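Side-chain contacts in concanavalin A-like lectin protein kinase family protein (Theobroma cacao, PDB 6CTH), which probably phosphorylates proteins as a plant lectin receptor-like kinase, its kinase domain here holding an oxindole inhibitor and a magnesium ion: residues M94-L99 and S151-K156; T144-L149 and L157-L162. One frame throughout, in Å; residues are numbered along the deposited sequence.

Interaction 1: M94-L99 and S151-K156. With FE7 (N-{(3Z)-2-oxo-3-[phenyl({4-[(piperidin-1-yl)methyl]phenyl}amino)methylidene]-2,3-dihydro-1H-indol-5-yl}ethanesulfonamide), chain B.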
# COMPACT_ATOMS: atom_id res chain seq x y z
N MET A 94 -4.62 6.02 -14.04
CA MET A 94 -5.23 4.73 -13.73
C MET A 94 -6.65 4.98 -13.26
O MET A 94 -6.88 5.36 -12.09
CB MET A 94 -4.40 4.02 -12.67
CG MET A 94 -2.95 3.92 -13.07
SD MET A 94 -1.87 2.97 -11.97
CE MET A 94 -2.42 1.29 -12.26
N ALA A 95 -7.60 4.76 -14.17
CA ALA A 95 -9.01 5.15 -13.96
C ALA A 95 -9.70 4.49 -12.76
O ALA A 95 -10.65 5.03 -12.20
CB ALA A 95 -9.80 4.88 -15.25
N ASN A 96 -9.23 3.32 -12.37
CA ASN A 96 -9.74 2.67 -11.15
C ASN A 96 -9.21 3.24 -9.83
O ASN A 96 -9.71 2.88 -8.79
CB ASN A 96 -9.56 1.16 -11.20
CG ASN A 96 -10.56 0.49 -12.12
OD1 ASN A 96 -11.76 0.77 -12.08
ND2 ASN A 96 -10.06 -0.38 -12.97
N GLY A 97 -8.23 4.13 -9.87
CA GLY A 97 -7.73 4.77 -8.67
C GLY A 97 -7.07 3.85 -7.64
O GLY A 97 -6.52 2.78 -8.01
N SER A 98 -7.13 4.26 -6.37
CA SER A 98 -6.44 3.54 -5.33
C SER A 98 -7.35 2.55 -4.63
O SER A 98 -8.57 2.66 -4.61
CB SER A 98 -5.75 4.47 -4.32
OG SER A 98 -6.64 5.48 -3.86
N LEU A 99 -6.73 1.55 -4.02
CA LEU A 99 -7.48 0.43 -3.47
C LEU A 99 -8.44 0.84 -2.33
O LEU A 99 -9.55 0.28 -2.22
CB LEU A 99 -6.50 -0.64 -2.99
CG LEU A 99 -7.00 -1.88 -2.28
CD1 LEU A 99 -8.00 -2.63 -3.14
CD2 LEU A 99 -5.83 -2.79 -1.91
N SER A 151 -6.98 -1.49 -15.05
CA SER A 151 -8.28 -1.78 -15.64
C SER A 151 -8.78 -3.16 -15.28
O SER A 151 -9.98 -3.37 -15.17
CB SER A 151 -8.26 -1.58 -17.16
OG SER A 151 -7.38 -2.48 -17.81
N SER A 152 -7.87 -4.11 -15.16
CA SER A 152 -8.21 -5.49 -14.75
C SER A 152 -8.15 -5.73 -13.24
O SER A 152 -8.15 -6.90 -12.78
CB SER A 152 -7.28 -6.50 -15.43
OG SER A 152 -7.15 -6.25 -16.81
N PHE A 153 -8.09 -4.64 -12.46
CA PHE A 153 -7.90 -4.74 -11.04
C PHE A 153 -6.60 -5.46 -10.61
O PHE A 153 -6.54 -6.01 -9.50
CB PHE A 153 -9.14 -5.36 -10.40
CG PHE A 153 -10.35 -4.48 -10.49
CD1 PHE A 153 -10.54 -3.45 -9.58
CD2 PHE A 153 -11.28 -4.66 -11.50
CE1 PHE A 153 -11.65 -2.61 -9.66
CE2 PHE A 153 -12.42 -3.84 -11.57
CZ PHE A 153 -12.58 -2.81 -10.67
N ASN A 154 -5.56 -5.43 -11.44
CA ASN A 154 -4.23 -5.82 -10.99
C ASN A 154 -3.69 -4.67 -10.14
O ASN A 154 -3.95 -3.49 -10.44
CB ASN A 154 -3.28 -6.11 -12.15
CG ASN A 154 -3.76 -7.29 -13.05
OD1 ASN A 154 -4.01 -8.39 -12.57
ND2 ASN A 154 -3.90 -7.02 -14.34
N ALA A 155 -2.96 -5.01 -9.08
CA ALA A 155 -2.47 -4.02 -8.10
C ALA A 155 -1.03 -3.57 -8.35
O ALA A 155 -0.19 -4.41 -8.74
CB ALA A 155 -2.60 -4.57 -6.72
N LYS A 156 -0.76 -2.27 -8.19
CA LYS A 156 0.58 -1.71 -8.26
C LYS A 156 0.86 -0.87 -7.03
O LYS A 156 0.12 0.07 -6.76
CB LYS A 156 0.76 -0.85 -9.51
CG LYS A 156 0.88 -1.66 -10.81
CD LYS A 156 1.02 -0.79 -12.07
CE LYS A 156 1.39 -1.63 -13.29
NZ LYS A 156 2.87 -1.74 -13.46
C4 FE7 B . -2.21 8.16 -8.99
C14 FE7 B . -5.08 9.53 -4.90
C5 FE7 B . -1.34 7.82 -10.04
C6 FE7 B . 0.03 7.71 -9.84
C11 FE7 B . -4.94 8.84 -7.59
C7 FE7 B . 0.53 7.90 -8.57
C8 FE7 B . -3.39 7.84 -10.99
C9 FE7 B . -3.55 8.20 -9.56
C10 FE7 B . -4.79 8.44 -9.00
C12 FE7 B . -4.47 10.07 -7.15
C13 FE7 B . -4.54 10.41 -5.81
N1 FE7 B . -2.07 7.64 -11.20
N2 FE7 B . -5.88 8.22 -9.75
C3 FE7 B . -1.69 8.33 -7.71
N3 FE7 B . -12.04 10.08 -9.70
O2 FE7 B . -4.27 7.76 -11.84
C2 FE7 B . -0.32 8.17 -7.50
N FE7 B . 0.26 8.18 -6.20
S FE7 B . -0.44 8.37 -4.75
O FE7 B . -1.72 9.00 -4.92
O1 FE7 B . 0.53 8.99 -3.89
C1 FE7 B . -0.63 6.67 -4.33
C FE7 B . 0.65 5.97 -4.70
C16 FE7 B . -5.49 7.97 -6.66
C15 FE7 B . -5.56 8.31 -5.33
C17 FE7 B . -7.26 8.42 -9.56
C22 FE7 B . -7.77 9.03 -8.42
C21 FE7 B . -9.14 9.16 -8.26
C20 FE7 B . -10.02 8.71 -9.22
C19 FE7 B . -9.50 8.10 -10.36
C18 FE7 B . -8.14 7.96 -10.53
C23 FE7 B . -11.51 8.87 -9.05
C28 FE7 B . -13.50 10.12 -9.63
C27 FE7 B . -14.06 11.32 -10.38
C26 FE7 B . -13.47 12.61 -9.84
C25 FE7 B . -11.96 12.54 -9.78
C24 FE7 B . -11.51 11.29 -9.06
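Asn96 lays its side-chain amide over one face of the Phe153 ring. The two planes lie 23° apart and are stacked, with ND2 4.2 Å above the ring plane and displaced toward the rim; Asn96 OD1 comes to 3.9 Å from Phe153 CZ. Beyond the ring the same ND2 packs against the backbone of Ser151, 3.5 Å from its CA, while its hydrogen bond goes to the carbonyl O of Asp150, which fixes the rotation of the amide. A second, purely apolar touch joins Met94 and Lys156, whose side chains cross at about a right angle: the bend at chi3 (71°) brings Met94 CE to 4.0 Å from Lys156 CD. The lysine chain runs on past the methyl group, and its NZ is held by the carbonyl oxygens of Lys72 and Leu74. Residues 94-99 carry the later part of the hinge of the protein kinase fold and lead into helix 99-103, and residues 151-156 form the turn and strand start that follow strand 147-149 on the C-lobe side. In the cleft the pairing with the inhibitor resembles the hinge bonds made to the adenine of ATP: Met94 N donates to the oxindole oxygen O2 of FE7 at 2.8 Å in a nearly straight bond (171°), and Glu92 O makes a further hydrogen bond to the ligand. Ser98 OG comes within 3.4 Å of FE7 C15 on the phenyl ring and is hydrogen-bonded to Asp100. Behind these contacts, a type I turn from Met94 to Gly97, closed by Gly97 N to Met94 O at 2.9 Å, sets Asn96 facing residues 151-156. Phe153 itself rests on Leu110 and on Val114 of helix 112-132, and His102 NE2 bonds to Asn96 O.

Interaction 2: T144-L149 and L157-L162; sequences TSNIML and LGDFGL. With MG (magnesium ion), chain C; FE7 (N-{(3Z)-2-oxo-3-[phenyl({4-[(piperidin-1-yl)methyl]phenyl}amino)methylidene]-2,3-dihydro-1H-indol-5-yl}ethanesulfonamide), chain B.
Asn146 and Asp159 meet at the magnesium site through polar contacts. Asn146 ND2 gives a weak, bent hydrogen bond to Asp159 OD2 (3.0 Å, 124°), the amide and carboxylate planes standing 63° apart; the same ND2 is held mainly by Asp141 O. Asp159 begins the DFG motif of the kinase, and its CG, anti to the backbone N (chi1 -177°), turns the carboxylate to the metal. OD2 binds magnesium at 2.1 Å, four waters and Asp141 completing the shell; OD1 accepts from one of those waters at 2.8 Å and, weakly, from Gly161 N.

Between the backbones, Gly158 N donates to Asn146 O (2.9 Å), directly beside the antiparallel non-hydrogen-bonded pair Ile147-Leu157. Apolar contact is lighter: Ile147 CG1 lies 4.2 Å from Leu157 CD1.

The inhibitor adds van der Waals contacts, as Met148, folded at chi2 and chi3, brings CE to 3.3 Å from FE7 C9 of the oxindole. The sulfonamide's ethyl group reaches Ser145 O, Asn146 OD1 and the Gly158-Asp159 backbone.

Ile147 and Leu157 both rest on Leu122 of helix 112-132, with Val206 of helix 196-212 also against Ile147, while the backbone of Leu157 bonds to Asn73 and Val75.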
# COMPACT_ATOMS: atom_id res chain seq x y z
N THR A 144 -3.32 0.74 1.90
CA THR A 144 -4.17 0.61 0.70
C THR A 144 -4.32 1.86 -0.16
O THR A 144 -4.45 1.75 -1.38
CB THR A 144 -5.57 0.01 0.99
OG1 THR A 144 -6.36 0.96 1.65
CG2 THR A 144 -5.51 -1.22 1.83
N SER A 145 -4.16 3.07 0.40
CA SER A 145 -4.12 4.27 -0.43
C SER A 145 -2.88 4.42 -1.30
O SER A 145 -2.83 5.31 -2.14
CB SER A 145 -4.28 5.56 0.40
OG SER A 145 -3.31 5.65 1.42
N ASN A 146 -1.86 3.59 -1.05
CA ASN A 146 -0.69 3.53 -1.89
C ASN A 146 -0.71 2.38 -2.86
O ASN A 146 0.32 2.16 -3.56
CB ASN A 146 0.58 3.44 -1.03
CG ASN A 146 0.94 4.77 -0.40
OD1 ASN A 146 0.58 5.85 -0.92
ND2 ASN A 146 1.64 4.72 0.67
N ILE A 147 -1.83 1.68 -2.98
CA ILE A 147 -1.97 0.60 -3.98
C ILE A 147 -2.94 1.04 -5.09
O ILE A 147 -4.12 1.30 -4.84
CB ILE A 147 -2.45 -0.70 -3.30
CG1 ILE A 147 -1.44 -1.11 -2.21
CG2 ILE A 147 -2.65 -1.82 -4.32
CD1 ILE A 147 -1.89 -2.25 -1.33
N MET A 148 -2.41 1.11 -6.32
CA MET A 148 -3.19 1.52 -7.47
C MET A 148 -3.74 0.32 -8.19
O MET A 148 -3.09 -0.77 -8.19
CB MET A 148 -2.32 2.33 -8.43
CG MET A 148 -1.76 3.61 -7.87
SD MET A 148 -3.08 4.73 -7.28
CE MET A 148 -3.85 5.00 -8.84
N LEU A 149 -4.89 0.48 -8.81
CA LEU A 149 -5.54 -0.60 -9.54
C LEU A 149 -5.60 -0.29 -11.03
O LEU A 149 -6.02 0.82 -11.41
CB LEU A 149 -6.93 -0.82 -8.99
CG LEU A 149 -6.94 -1.27 -7.53
CD1 LEU A 149 -8.38 -1.41 -7.02
CD2 LEU A 149 -6.20 -2.62 -7.35
N LEU A 157 1.92 -1.18 -6.31
CA LEU A 157 2.32 -0.45 -5.13
C LEU A 157 3.12 0.76 -5.55
O LEU A 157 3.97 0.70 -6.44
CB LEU A 157 3.10 -1.36 -4.20
CG LEU A 157 3.73 -0.73 -2.99
CD1 LEU A 157 2.65 -0.28 -2.02
CD2 LEU A 157 4.65 -1.71 -2.30
N GLY A 158 2.80 1.90 -4.97
CA GLY A 158 3.55 3.11 -5.19
C GLY A 158 3.86 3.84 -3.91
O GLY A 158 3.71 3.30 -2.82
N ASP A 159 4.17 5.13 -4.09
CA ASP A 159 4.64 6.05 -3.04
C ASP A 159 5.93 5.63 -2.38
O ASP A 159 5.91 4.99 -1.30
CB ASP A 159 3.57 6.22 -1.91
CG ASP A 159 3.98 7.24 -0.84
OD1 ASP A 159 4.82 8.11 -1.11
OD2 ASP A 159 3.44 7.08 0.29
N PHE A 160 7.03 6.07 -2.95
CA PHE A 160 8.37 5.81 -2.44
C PHE A 160 8.99 6.99 -1.71
O PHE A 160 10.20 7.06 -1.53
CB PHE A 160 9.25 5.30 -3.59
CG PHE A 160 8.66 4.07 -4.20
CD1 PHE A 160 8.87 2.86 -3.66
CD2 PHE A 160 7.86 4.19 -5.35
CE1 PHE A 160 8.28 1.70 -4.17
CE2 PHE A 160 7.28 3.04 -5.90
CZ PHE A 160 7.44 1.83 -5.27
N GLY A 161 8.17 7.89 -1.19
CA GLY A 161 8.72 9.09 -0.55
C GLY A 161 9.45 8.86 0.75
O GLY A 161 10.34 9.64 1.07
N LEU A 162 9.10 7.79 1.46
CA LEU A 162 9.78 7.33 2.67
C LEU A 162 10.70 6.12 2.43
O LEU A 162 11.34 5.62 3.37
CB LEU A 162 8.76 6.99 3.76
CG LEU A 162 8.01 8.16 4.37
CD1 LEU A 162 7.05 7.65 5.41
CD2 LEU A 162 9.03 9.12 4.98
MG MG C . 3.70 8.08 2.15
C4 FE7 B . -2.21 8.16 -8.99
C14 FE7 B . -5.08 9.53 -4.90
C5 FE7 B . -1.34 7.82 -10.04
C6 FE7 B . 0.03 7.71 -9.84
C11 FE7 B . -4.94 8.84 -7.59
C7 FE7 B . 0.53 7.90 -8.57
C8 FE7 B . -3.39 7.84 -10.99
C9 FE7 B . -3.55 8.20 -9.56
C10 FE7 B . -4.79 8.44 -9.00
C12 FE7 B . -4.47 10.07 -7.15
C13 FE7 B . -4.54 10.41 -5.81
N1 FE7 B . -2.07 7.64 -11.20
N2 FE7 B . -5.88 8.22 -9.75
C3 FE7 B . -1.69 8.33 -7.71
N3 FE7 B . -12.04 10.08 -9.70
O2 FE7 B . -4.27 7.76 -11.84
C2 FE7 B . -0.32 8.17 -7.50
N FE7 B . 0.26 8.18 -6.20
S FE7 B . -0.44 8.37 -4.75
O FE7 B . -1.72 9.00 -4.92
O1 FE7 B . 0.53 8.99 -3.89
C1 FE7 B . -0.63 6.67 -4.33
C FE7 B . 0.65 5.97 -4.70
C16 FE7 B . -5.49 7.97 -6.66
C15 FE7 B . -5.56 8.31 -5.33
C17 FE7 B . -7.26 8.42 -9.56
C22 FE7 B . -7.77 9.03 -8.42
C21 FE7 B . -9.14 9.16 -8.26
C20 FE7 B . -10.02 8.71 -9.22
C19 FE7 B . -9.50 8.10 -10.36
C18 FE7 B . -8.14 7.96 -10.53
C23 FE7 B . -11.51 8.87 -9.05
C28 FE7 B . -13.50 10.12 -9.63
C27 FE7 B . -14.06 11.32 -10.38
C26 FE7 B . -13.47 12.61 -9.84
C25 FE7 B . -11.96 12.54 -9.78
C24 FE7 B . -11.51 11.29 -9.06
O HOH W 1 4.54 9.82 1.08
O HOH W 2 1.77 8.59 1.87
O HOH W 3 3.89 9.24 3.88
O HOH W 4 5.73 7.52 2.18

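How the interactions relate
Interactions 1 and 2 lie with centres 11 Å apart. Their segments alternate along the chain, and strands 147-149 and 155-157 form one hairpin that both contacts use. Their backbones bond directly: Leu99 N to Ile147 O at 2.7 Å ties the start of helix 99-103 to one strand, and Lys156 O to Met148 N at 2.8 Å joins the two strands. FE7 spans both contacts: residues 94-99 take its oxindole oxygen and flank its phenyl rings, whereas its ethanesulfonamide end meets 144-149 and 157-162, while Met148 lies against the oxindole. Sulfonyl O1 of FE7 stays 6.9 Å from the magnesium ion, not binding it. The hairpin joins 94-99 to the DFG segment along one side of FE7.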